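Polyketide synthase type I (Bacillus amyloliquefaciens, PDB 5KKU) helps build the antibiotic difficidin, this N-terminal part being a dehydratase that probably removes water from carrier-bound intermediates. Local coordinates at residues H75-F80 with G99-G104. Sequence-based numbering, arbitrary orientation.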
ATOM      1  N   HIS A  75     -12.799  14.451   2.624  1.00 26.22           N
ATOM      2  CA  HIS A  75     -12.101  15.182   1.602  1.00 25.63           C
ATOM      3  C   HIS A  75     -10.653  15.202   1.880  1.00 28.23           C
ATOM      4  O   HIS A  75     -10.254  15.537   2.927  1.00 29.92           O
ATOM      5  CB  HIS A  75     -12.604  16.611   1.492  1.00 26.84           C
ATOM      6  CG  HIS A  75     -13.879  16.738   0.745  1.00 30.41           C
ATOM      7  ND1 HIS A  75     -14.420  17.944   0.422  1.00 30.23           N
ATOM      8  CD2 HIS A  75     -14.730  15.810   0.280  1.00 28.49           C
ATOM      9  CE1 HIS A  75     -15.543  17.758  -0.221  1.00 27.14           C
ATOM     10  NE2 HIS A  75     -15.750  16.471  -0.328  1.00 26.99           N
ATOM     11  N   LEU A  76      -9.840  14.860   0.927  1.00 25.98           N
ATOM     12  CA  LEU A  76      -8.415  14.866   1.085  1.00 22.54           C
ATOM     13  C   LEU A  76      -7.773  16.031   0.339  1.00 25.96           C
ATOM     14  O   LEU A  76      -8.193  16.407  -0.695  1.00 29.10           O
ATOM     15  CB  LEU A  76      -7.859  13.544   0.576  1.00 25.43           C
ATOM     16  CG  LEU A  76      -7.895  12.351   1.503  1.00 24.91           C
ATOM     17  CD1 LEU A  76      -9.267  12.084   2.063  1.00 16.01           C
ATOM     18  CD2 LEU A  76      -7.306  11.138   0.848  1.00 20.39           C
ATOM     19  N   TYR A  77      -6.748  16.621   0.891  1.00 28.34           N
ATOM     20  CA  TYR A  77      -6.036  17.711   0.249  1.00 27.25           C
ATOM     21  C   TYR A  77      -4.581  17.321  -0.040  1.00 26.29           C
ATOM     22  O   TYR A  77      -3.806  17.172   0.847  1.00 28.60           O
ATOM     23  CB  TYR A  77      -6.117  18.975   1.091  1.00 23.78           C
ATOM     24  CG  TYR A  77      -7.502  19.411   1.451  1.00 30.73           C
ATOM     25  CD1 TYR A  77      -8.330  19.929   0.516  1.00 29.87           C
ATOM     26  CD2 TYR A  77      -7.981  19.292   2.728  1.00 29.86           C
ATOM     27  CE1 TYR A  77      -9.586  20.323   0.830  1.00 28.71           C
ATOM     28  CE2 TYR A  77      -9.239  19.699   3.052  1.00 30.83           C
ATOM     29  CZ  TYR A  77     -10.035  20.212   2.078  1.00 31.99           C
ATOM     30  OH  TYR A  77     -11.273  20.622   2.339  1.00 31.29           O
ATOM     31  N   VAL A  78      -4.252  17.140  -1.305  1.00 27.42           N
ATOM     32  CA  VAL A  78      -2.904  16.789  -1.713  1.00 25.63           C
ATOM     33  C   VAL A  78      -2.127  18.011  -2.139  1.00 26.70           C
ATOM     34  O   VAL A  78      -2.443  18.629  -3.109  1.00 30.34           O
ATOM     35  CB  VAL A  78      -2.867  15.718  -2.815  1.00 21.63           C
ATOM     36  CG1 VAL A  78      -1.471  15.263  -3.063  1.00 24.26           C
ATOM     37  CG2 VAL A  78      -3.679  14.520  -2.459  1.00 22.93           C
ATOM     38  N   THR A  79      -1.087  18.344  -1.433  1.00 26.54           N
ATOM     39  CA  THR A  79      -0.374  19.572  -1.693  1.00 30.90           C
ATOM     40  C   THR A  79       1.036  19.345  -2.191  1.00 30.14           C
ATOM     41  O   THR A  79       1.847  18.809  -1.508  1.00 29.81           O
ATOM     42  CB  THR A  79      -0.314  20.443  -0.427  1.00 29.73           C
ATOM     43  OG1 THR A  79      -1.614  20.841  -0.077  1.00 29.70           O
ATOM     44  CG2 THR A  79       0.521  21.672  -0.623  1.00 27.74           C
ATOM     45  N   PHE A  80       1.309  19.765  -3.403  1.00 29.61           N
ATOM     46  CA  PHE A  80       2.651  19.709  -3.950  1.00 33.09           C
ATOM     47  C   PHE A  80       3.427  20.974  -3.619  1.00 36.20           C
ATOM     48  O   PHE A  80       3.003  22.043  -3.944  1.00 38.09           O
ATOM     49  CB  PHE A  80       2.600  19.500  -5.436  1.00 31.67           C
ATOM     50  CG  PHE A  80       2.111  18.149  -5.844  1.00 37.31           C
ATOM     51  CD1 PHE A  80       0.767  17.846  -5.848  1.00 38.07           C
ATOM     52  CD2 PHE A  80       2.979  17.189  -6.243  1.00 34.61           C
ATOM     53  CE1 PHE A  80       0.325  16.597  -6.199  1.00 33.05           C
ATOM     54  CE2 PHE A  80       2.533  15.954  -6.607  1.00 32.57           C
ATOM     55  CZ  PHE A  80       1.206  15.658  -6.583  1.00 30.65           C
ATOM     56  N   GLY A  99     -21.030  16.128  -0.220  1.00 30.45           N
ATOM     57  CA  GLY A  99     -20.167  16.893  -1.070  1.00 22.85           C
ATOM     58  C   GLY A  99     -19.526  18.139  -0.533  1.00 27.19           C
ATOM     59  O   GLY A  99     -18.788  18.741  -1.205  1.00 26.34           O
ATOM     60  N   THR A 100     -19.817  18.494   0.694  1.00 27.87           N
ATOM     61  CA  THR A 100     -19.270  19.676   1.290  1.00 31.44           C
ATOM     62  C   THR A 100     -18.467  19.392   2.560  1.00 30.20           C
ATOM     63  O   THR A 100     -18.954  18.764   3.457  1.00 28.22           O
ATOM     64  CB  THR A 100     -20.375  20.691   1.607  1.00 27.84           C
ATOM     65  OG1 THR A 100     -21.052  21.043   0.412  1.00 33.74           O
ATOM     66  CG2 THR A 100     -19.824  21.921   2.214  1.00 24.12           C
ATOM     67  N   PRO A 101     -17.185  19.967   2.604  1.00 26.69           N
ATOM     68  CA  PRO A 101     -16.469  19.738   3.865  1.00 26.92           C
ATOM     69  C   PRO A 101     -17.099  20.405   5.076  1.00 28.46           C
ATOM     70  O   PRO A 101     -17.908  21.254   4.913  1.00 25.63           O
ATOM     71  CB  PRO A 101     -15.089  20.316   3.601  1.00 24.68           C
ATOM     72  CG  PRO A 101     -15.347  21.456   2.754  1.00 25.84           C
ATOM     73  CD  PRO A 101     -16.272  20.890   1.772  1.00 28.48           C
ATOM     74  N   LEU A 102     -16.674  20.044   6.261  1.00 28.33           N
ATOM     75  CA  LEU A 102     -17.330  20.461   7.444  1.00 25.36           C
ATOM     76  C   LEU A 102     -16.651  21.573   8.197  1.00 28.76           C
ATOM     77  O   LEU A 102     -17.204  22.093   9.104  1.00 26.56           O
ATOM     78  CB  LEU A 102     -17.588  19.252   8.335  1.00 30.38           C
ATOM     79  CG  LEU A 102     -18.491  18.100   7.918  1.00 23.27           C
ATOM     80  CD1 LEU A 102     -18.727  17.187   9.063  1.00 29.74           C
ATOM     81  CD2 LEU A 102     -19.801  18.540   7.384  1.00 23.37           C
ATOM     82  N   GLY A 103     -15.440  21.880   7.780  1.00 26.52           N
ATOM     83  CA  GLY A 103     -14.630  22.928   8.306  1.00 28.37           C
ATOM     84  C   GLY A 103     -13.903  22.655   9.581  1.00 30.04           C
ATOM     85  O   GLY A 103     -13.396  23.555  10.161  1.00 31.77           O
ATOM     86  N   GLY A 104     -13.880  21.427  10.026  1.00 27.95           N
ATOM     87  CA  GLY A 104     -13.201  21.085  11.240  1.00 29.19           C
ATOM     88  C   GLY A 104     -11.712  20.907  11.134  1.00 36.26           C
ATOM     89  O   GLY A 104     -11.077  21.552  10.364  1.00 35.90           O
TER
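The hydroxyl of Y77 is gripped by one hydrogen bond, to OE1 of E94 on strand 86-97, and it also packs against P101, its OH lying 4.0 Å from P101 CB. The other oxygen of that carboxylate, OE2, accepts a hydrogen bond from the backbone N of G103, so E94 ties the tip of the tyrosine to the turn that follows P101. A tyrosine suits the place because its long flat ring carries a phenol hydroxyl from strand 73-83 past P101 to the carboxylate; the side chain crosses P101 at about a right angle. In the predicted N-terminal hotdog fold, strand 73-83 pairs antiparallel with 86-97, which in turn pairs with the short strand 100-101 after the chain turns back. G99, with phi at 82°, adopts a conformation that glycine takes readily. H75, two residues before Y77 and so on the same side of the strand, also faces P101 and meets it obliquely: its ND1 lies 3.7 Å from P101 CD, a van der Waals contact in which the compact, rigid proline ring adds no polar group. At the imidazole edge, near the ring plane, H75 CE1 comes within 3.5 Å of G99 O, while A96 and K14 touch this buried histidine from strands 86-97 and 9-15.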